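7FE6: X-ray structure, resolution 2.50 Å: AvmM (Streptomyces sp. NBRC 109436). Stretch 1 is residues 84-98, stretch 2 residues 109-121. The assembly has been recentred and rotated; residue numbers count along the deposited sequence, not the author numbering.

Stretch 1 (84-98) SRADWQEQDPAKCWD
Stretch 2 109-121: IACQLSGPDGGIL

Residues 84-98 and 109-121 run antiparallel overall: Ser84 CA lies 5.0 Å from Asp117 CA, Ala86 CA 4.2 Å from Gly118 CA, then Gln91 CA 6.6 Å from Leu113 CA, down to Trp97 CA 5.1 Å from Ala110 CA; the contact buries 748 Å². Stretch 2 enters as a strand, extended through Gln112; stretch 1 is mostly loop.

Arg85 covers most. Its backbone (phi/psi -93/7) donates from N to Asp117 O (3.2 Å, 138°). With chi1 p and chi2 and chi3 t, the side chain lies extended, so that NE reaches Gly118 O (2.7 Å, 161°), near the guanidinium plane, and NH2 adds a weak bond to the same oxygen (3.3 Å). Ile120 CG1 covers one guanidinium face, 3.6 Å from Arg85 NE. Gly118 (86/24) leaves this room: an ideal CB would lie 2.4 Å from Arg85 CG.

Gln112 (-87/126) is held through its backbone: its N donates to Lys95 O (2.9 Å), while its O accepts from Gln91 NE2 (3.0 Å, 166°; Gln91 chi1 t, chi2 m) and from a water (2.9 Å) that in turn accepts from Asp92 N (3.0 Å).

Ala110 O accepts from Trp97 N (2.8 Å, 151°). Together with Gln112 N to Lys95 O, this bond flanks the single bridge Cys96-Cys111 (CA-CA 4.4 Å). Ala110 CB packs against Trp97 CB (3.7 Å). Both cysteines are m; Cys96 SG and Cys111 SG, 3.6 Å apart, are in apolar contact, too far for a disulfide.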

# COMPACT_ATOMS: atom_id res chain seq x y z
N SER A 84 -11.92 -14.15 -3.12
CA SER A 84 -11.31 -14.99 -2.09
C SER A 84 -11.14 -16.42 -2.59
O SER A 84 -10.50 -16.64 -3.63
CB SER A 84 -12.16 -14.97 -0.82
OG SER A 84 -12.16 -13.67 -0.28
N ARG A 85 -11.75 -17.40 -1.91
CA ARG A 85 -11.56 -18.80 -2.28
C ARG A 85 -12.63 -19.34 -3.26
O ARG A 85 -12.64 -20.55 -3.54
CB ARG A 85 -11.43 -19.66 -1.03
CG ARG A 85 -12.70 -19.99 -0.25
CD ARG A 85 -12.33 -20.78 1.02
NE ARG A 85 -13.53 -21.09 1.82
CZ ARG A 85 -13.54 -21.39 3.12
NH1 ARG A 85 -12.40 -21.45 3.82
NH2 ARG A 85 -14.72 -21.66 3.72
N ALA A 86 -13.53 -18.50 -3.77
CA ALA A 86 -14.41 -18.95 -4.85
C ALA A 86 -13.61 -19.09 -6.14
O ALA A 86 -12.41 -18.80 -6.21
CB ALA A 86 -15.56 -17.96 -5.04
N ASP A 87 -14.29 -19.50 -7.20
CA ASP A 87 -13.67 -19.79 -8.49
C ASP A 87 -13.51 -18.55 -9.36
O ASP A 87 -14.21 -17.55 -9.21
CB ASP A 87 -14.51 -20.84 -9.21
CG ASP A 87 -14.27 -22.22 -8.65
OD1 ASP A 87 -13.38 -22.36 -7.78
OD2 ASP A 87 -14.98 -23.16 -9.08
N TRP A 88 -12.58 -18.64 -10.32
CA TRP A 88 -12.40 -17.56 -11.29
C TRP A 88 -13.66 -17.36 -12.10
O TRP A 88 -14.44 -18.30 -12.32
CB TRP A 88 -11.23 -17.86 -12.23
CG TRP A 88 -9.90 -17.62 -11.61
CD1 TRP A 88 -9.08 -18.54 -11.04
CD2 TRP A 88 -9.23 -16.35 -11.50
NE1 TRP A 88 -7.94 -17.92 -10.56
CE2 TRP A 88 -8.02 -16.58 -10.81
CE3 TRP A 88 -9.56 -15.04 -11.88
CZ2 TRP A 88 -7.12 -15.55 -10.51
CZ3 TRP A 88 -8.69 -14.02 -11.59
CH2 TRP A 88 -7.47 -14.27 -10.91
N GLN A 89 -13.89 -16.13 -12.54
CA GLN A 89 -14.97 -15.85 -13.48
C GLN A 89 -14.57 -14.65 -14.31
O GLN A 89 -13.71 -13.85 -13.92
CB GLN A 89 -16.31 -15.57 -12.79
CG GLN A 89 -16.18 -14.42 -11.81
CD GLN A 89 -17.44 -14.12 -11.07
OE1 GLN A 89 -18.49 -13.93 -11.67
NE2 GLN A 89 -17.35 -14.07 -9.77
N GLU A 90 -15.20 -14.54 -15.47
CA GLU A 90 -15.02 -13.36 -16.29
C GLU A 90 -15.95 -12.26 -15.81
O GLU A 90 -17.14 -12.51 -15.57
CB GLU A 90 -15.30 -13.67 -17.75
CG GLU A 90 -14.82 -12.56 -18.63
CD GLU A 90 -14.97 -12.87 -20.10
OE1 GLU A 90 -15.68 -13.87 -20.42
OE2 GLU A 90 -14.36 -12.13 -20.91
N GLN A 91 -15.42 -11.06 -15.65
CA GLN A 91 -16.26 -9.95 -15.24
C GLN A 91 -17.33 -9.71 -16.31
O GLN A 91 -17.06 -9.81 -17.51
CB GLN A 91 -15.41 -8.70 -15.01
CG GLN A 91 -16.11 -7.60 -14.22
CD GLN A 91 -17.16 -6.87 -15.04
OE1 GLN A 91 -17.06 -6.81 -16.28
NE2 GLN A 91 -18.17 -6.32 -14.37
N ASP A 92 -18.54 -9.39 -15.86
CA ASP A 92 -19.72 -9.28 -16.72
C ASP A 92 -19.82 -7.87 -17.30
O ASP A 92 -20.01 -6.91 -16.55
CB ASP A 92 -20.96 -9.62 -15.90
CG ASP A 92 -22.23 -9.73 -16.73
OD1 ASP A 92 -22.26 -9.30 -17.91
OD2 ASP A 92 -23.20 -10.32 -16.19
N PRO A 93 -19.73 -7.70 -18.63
CA PRO A 93 -19.83 -6.33 -19.18
C PRO A 93 -21.13 -5.64 -18.81
O PRO A 93 -21.16 -4.41 -18.67
CB PRO A 93 -19.72 -6.55 -20.70
CG PRO A 93 -19.15 -7.91 -20.87
CD PRO A 93 -19.59 -8.72 -19.68
N ALA A 94 -22.21 -6.42 -18.67
CA ALA A 94 -23.50 -5.89 -18.23
C ALA A 94 -23.50 -5.46 -16.77
O ALA A 94 -24.36 -4.66 -16.37
CB ALA A 94 -24.59 -6.93 -18.45
N LYS A 95 -22.57 -5.95 -15.95
CA LYS A 95 -22.40 -5.44 -14.59
C LYS A 95 -21.29 -4.40 -14.55
O LYS A 95 -20.36 -4.44 -13.73
CB LYS A 95 -22.12 -6.58 -13.60
CG LYS A 95 -23.24 -7.59 -13.41
CD LYS A 95 -22.97 -8.50 -12.20
CE LYS A 95 -23.84 -9.76 -12.19
NZ LYS A 95 -23.59 -10.66 -13.36
N CYS A 96 -21.38 -3.47 -15.49
CA CYS A 96 -20.51 -2.31 -15.55
C CYS A 96 -21.38 -1.07 -15.66
O CYS A 96 -22.54 -1.14 -16.08
CB CYS A 96 -19.55 -2.35 -16.74
SG CYS A 96 -18.37 -3.71 -16.73
N TRP A 97 -20.83 0.04 -15.18
CA TRP A 97 -21.42 1.34 -15.44
C TRP A 97 -21.07 1.76 -16.86
O TRP A 97 -20.10 1.29 -17.46
CB TRP A 97 -20.94 2.35 -14.41
CG TRP A 97 -21.82 3.53 -14.24
CD1 TRP A 97 -23.06 3.71 -14.75
CD2 TRP A 97 -21.52 4.72 -13.49
NE1 TRP A 97 -23.56 4.94 -14.37
CE2 TRP A 97 -22.63 5.57 -13.60
CE3 TRP A 97 -20.41 5.14 -12.74
CZ2 TRP A 97 -22.67 6.83 -12.98
CZ3 TRP A 97 -20.45 6.38 -12.13
CH2 TRP A 97 -21.58 7.21 -12.25
N ASP A 98 -21.91 2.62 -17.43
CA ASP A 98 -21.62 3.19 -18.74
C ASP A 98 -20.42 4.13 -18.64
O ASP A 98 -20.17 4.71 -17.58
CB ASP A 98 -22.82 3.94 -19.29
CG ASP A 98 -23.86 3.02 -19.85
OD1 ASP A 98 -23.51 1.88 -20.20
OD2 ASP A 98 -25.02 3.45 -19.99
N ILE A 109 -14.23 3.49 -16.77
CA ILE A 109 -15.14 2.36 -16.93
C ILE A 109 -15.25 1.69 -15.56
O ILE A 109 -14.29 1.08 -15.08
CB ILE A 109 -14.66 1.36 -17.99
CG1 ILE A 109 -14.27 2.04 -19.31
CG2 ILE A 109 -15.75 0.35 -18.28
CD1 ILE A 109 -15.34 2.86 -19.92
N ALA A 110 -16.42 1.82 -14.92
CA ALA A 110 -16.66 1.24 -13.61
C ALA A 110 -17.18 -0.19 -13.74
O ALA A 110 -18.17 -0.43 -14.44
CB ALA A 110 -17.63 2.10 -12.80
N CYS A 111 -16.51 -1.13 -13.09
CA CYS A 111 -16.81 -2.56 -13.20
C CYS A 111 -17.14 -3.17 -11.85
O CYS A 111 -16.41 -2.97 -10.87
CB CYS A 111 -15.64 -3.31 -13.82
SG CYS A 111 -15.22 -2.72 -15.42
N GLN A 112 -18.19 -3.97 -11.82
CA GLN A 112 -18.57 -4.68 -10.61
C GLN A 112 -17.83 -6.01 -10.53
O GLN A 112 -17.90 -6.83 -11.46
CB GLN A 112 -20.09 -4.89 -10.57
CG GLN A 112 -20.60 -5.42 -9.25
CD GLN A 112 -22.12 -5.61 -9.22
OE1 GLN A 112 -22.64 -6.40 -8.43
NE2 GLN A 112 -22.83 -4.85 -10.04
N LEU A 113 -17.15 -6.23 -9.41
CA LEU A 113 -16.46 -7.48 -9.09
C LEU A 113 -17.02 -8.09 -7.80
O LEU A 113 -16.24 -8.42 -6.89
CB LEU A 113 -14.95 -7.24 -8.94
CG LEU A 113 -14.09 -7.14 -10.20
CD1 LEU A 113 -14.45 -5.91 -11.04
CD2 LEU A 113 -12.62 -7.08 -9.81
N SER A 114 -18.34 -8.30 -7.74
CA SER A 114 -19.00 -8.75 -6.52
C SER A 114 -19.18 -10.26 -6.56
O SER A 114 -18.85 -10.93 -7.55
CB SER A 114 -20.37 -8.09 -6.34
OG SER A 114 -21.32 -8.52 -7.34
N GLY A 115 -19.68 -10.81 -5.47
CA GLY A 115 -20.06 -12.20 -5.44
C GLY A 115 -19.60 -12.91 -4.18
O GLY A 115 -18.79 -12.40 -3.41
N PRO A 116 -20.11 -14.13 -3.98
CA PRO A 116 -19.72 -14.92 -2.80
C PRO A 116 -18.23 -15.21 -2.80
O PRO A 116 -17.59 -15.33 -3.85
CB PRO A 116 -20.52 -16.22 -2.96
CG PRO A 116 -21.59 -15.90 -3.96
CD PRO A 116 -21.09 -14.82 -4.83
N ASP A 117 -17.68 -15.33 -1.59
CA ASP A 117 -16.24 -15.42 -1.37
C ASP A 117 -15.78 -16.83 -1.09
O ASP A 117 -14.65 -17.02 -0.62
CB ASP A 117 -15.84 -14.51 -0.20
CG ASP A 117 -16.30 -15.05 1.15
OD1 ASP A 117 -17.18 -15.95 1.21
OD2 ASP A 117 -15.85 -14.52 2.18
N GLY A 118 -16.61 -17.82 -1.38
CA GLY A 118 -16.26 -19.19 -1.06
C GLY A 118 -16.62 -19.63 0.34
O GLY A 118 -16.01 -20.58 0.85
N GLY A 119 -17.58 -18.99 0.98
CA GLY A 119 -17.98 -19.45 2.29
C GLY A 119 -17.08 -19.02 3.43
O GLY A 119 -17.09 -19.66 4.49
N ILE A 120 -16.26 -18.00 3.25
CA ILE A 120 -15.52 -17.46 4.37
C ILE A 120 -16.47 -16.57 5.17
O ILE A 120 -16.91 -16.94 6.26
CB ILE A 120 -14.26 -16.73 3.89
CG1 ILE A 120 -13.42 -17.75 3.13
CG2 ILE A 120 -13.50 -16.14 5.05
CD1 ILE A 120 -12.11 -17.22 2.60
N LEU A 121 -16.83 -15.41 4.62
CA LEU A 121 -17.87 -14.55 5.17
C LEU A 121 -19.24 -14.79 4.54
O LEU A 121 -20.27 -14.50 5.18
CB LEU A 121 -17.49 -13.08 4.99
CG LEU A 121 -16.20 -12.65 5.69
CD1 LEU A 121 -15.85 -11.21 5.40
CD2 LEU A 121 -16.36 -12.88 7.19
O HOH W 1 -18.97 -9.10 -12.91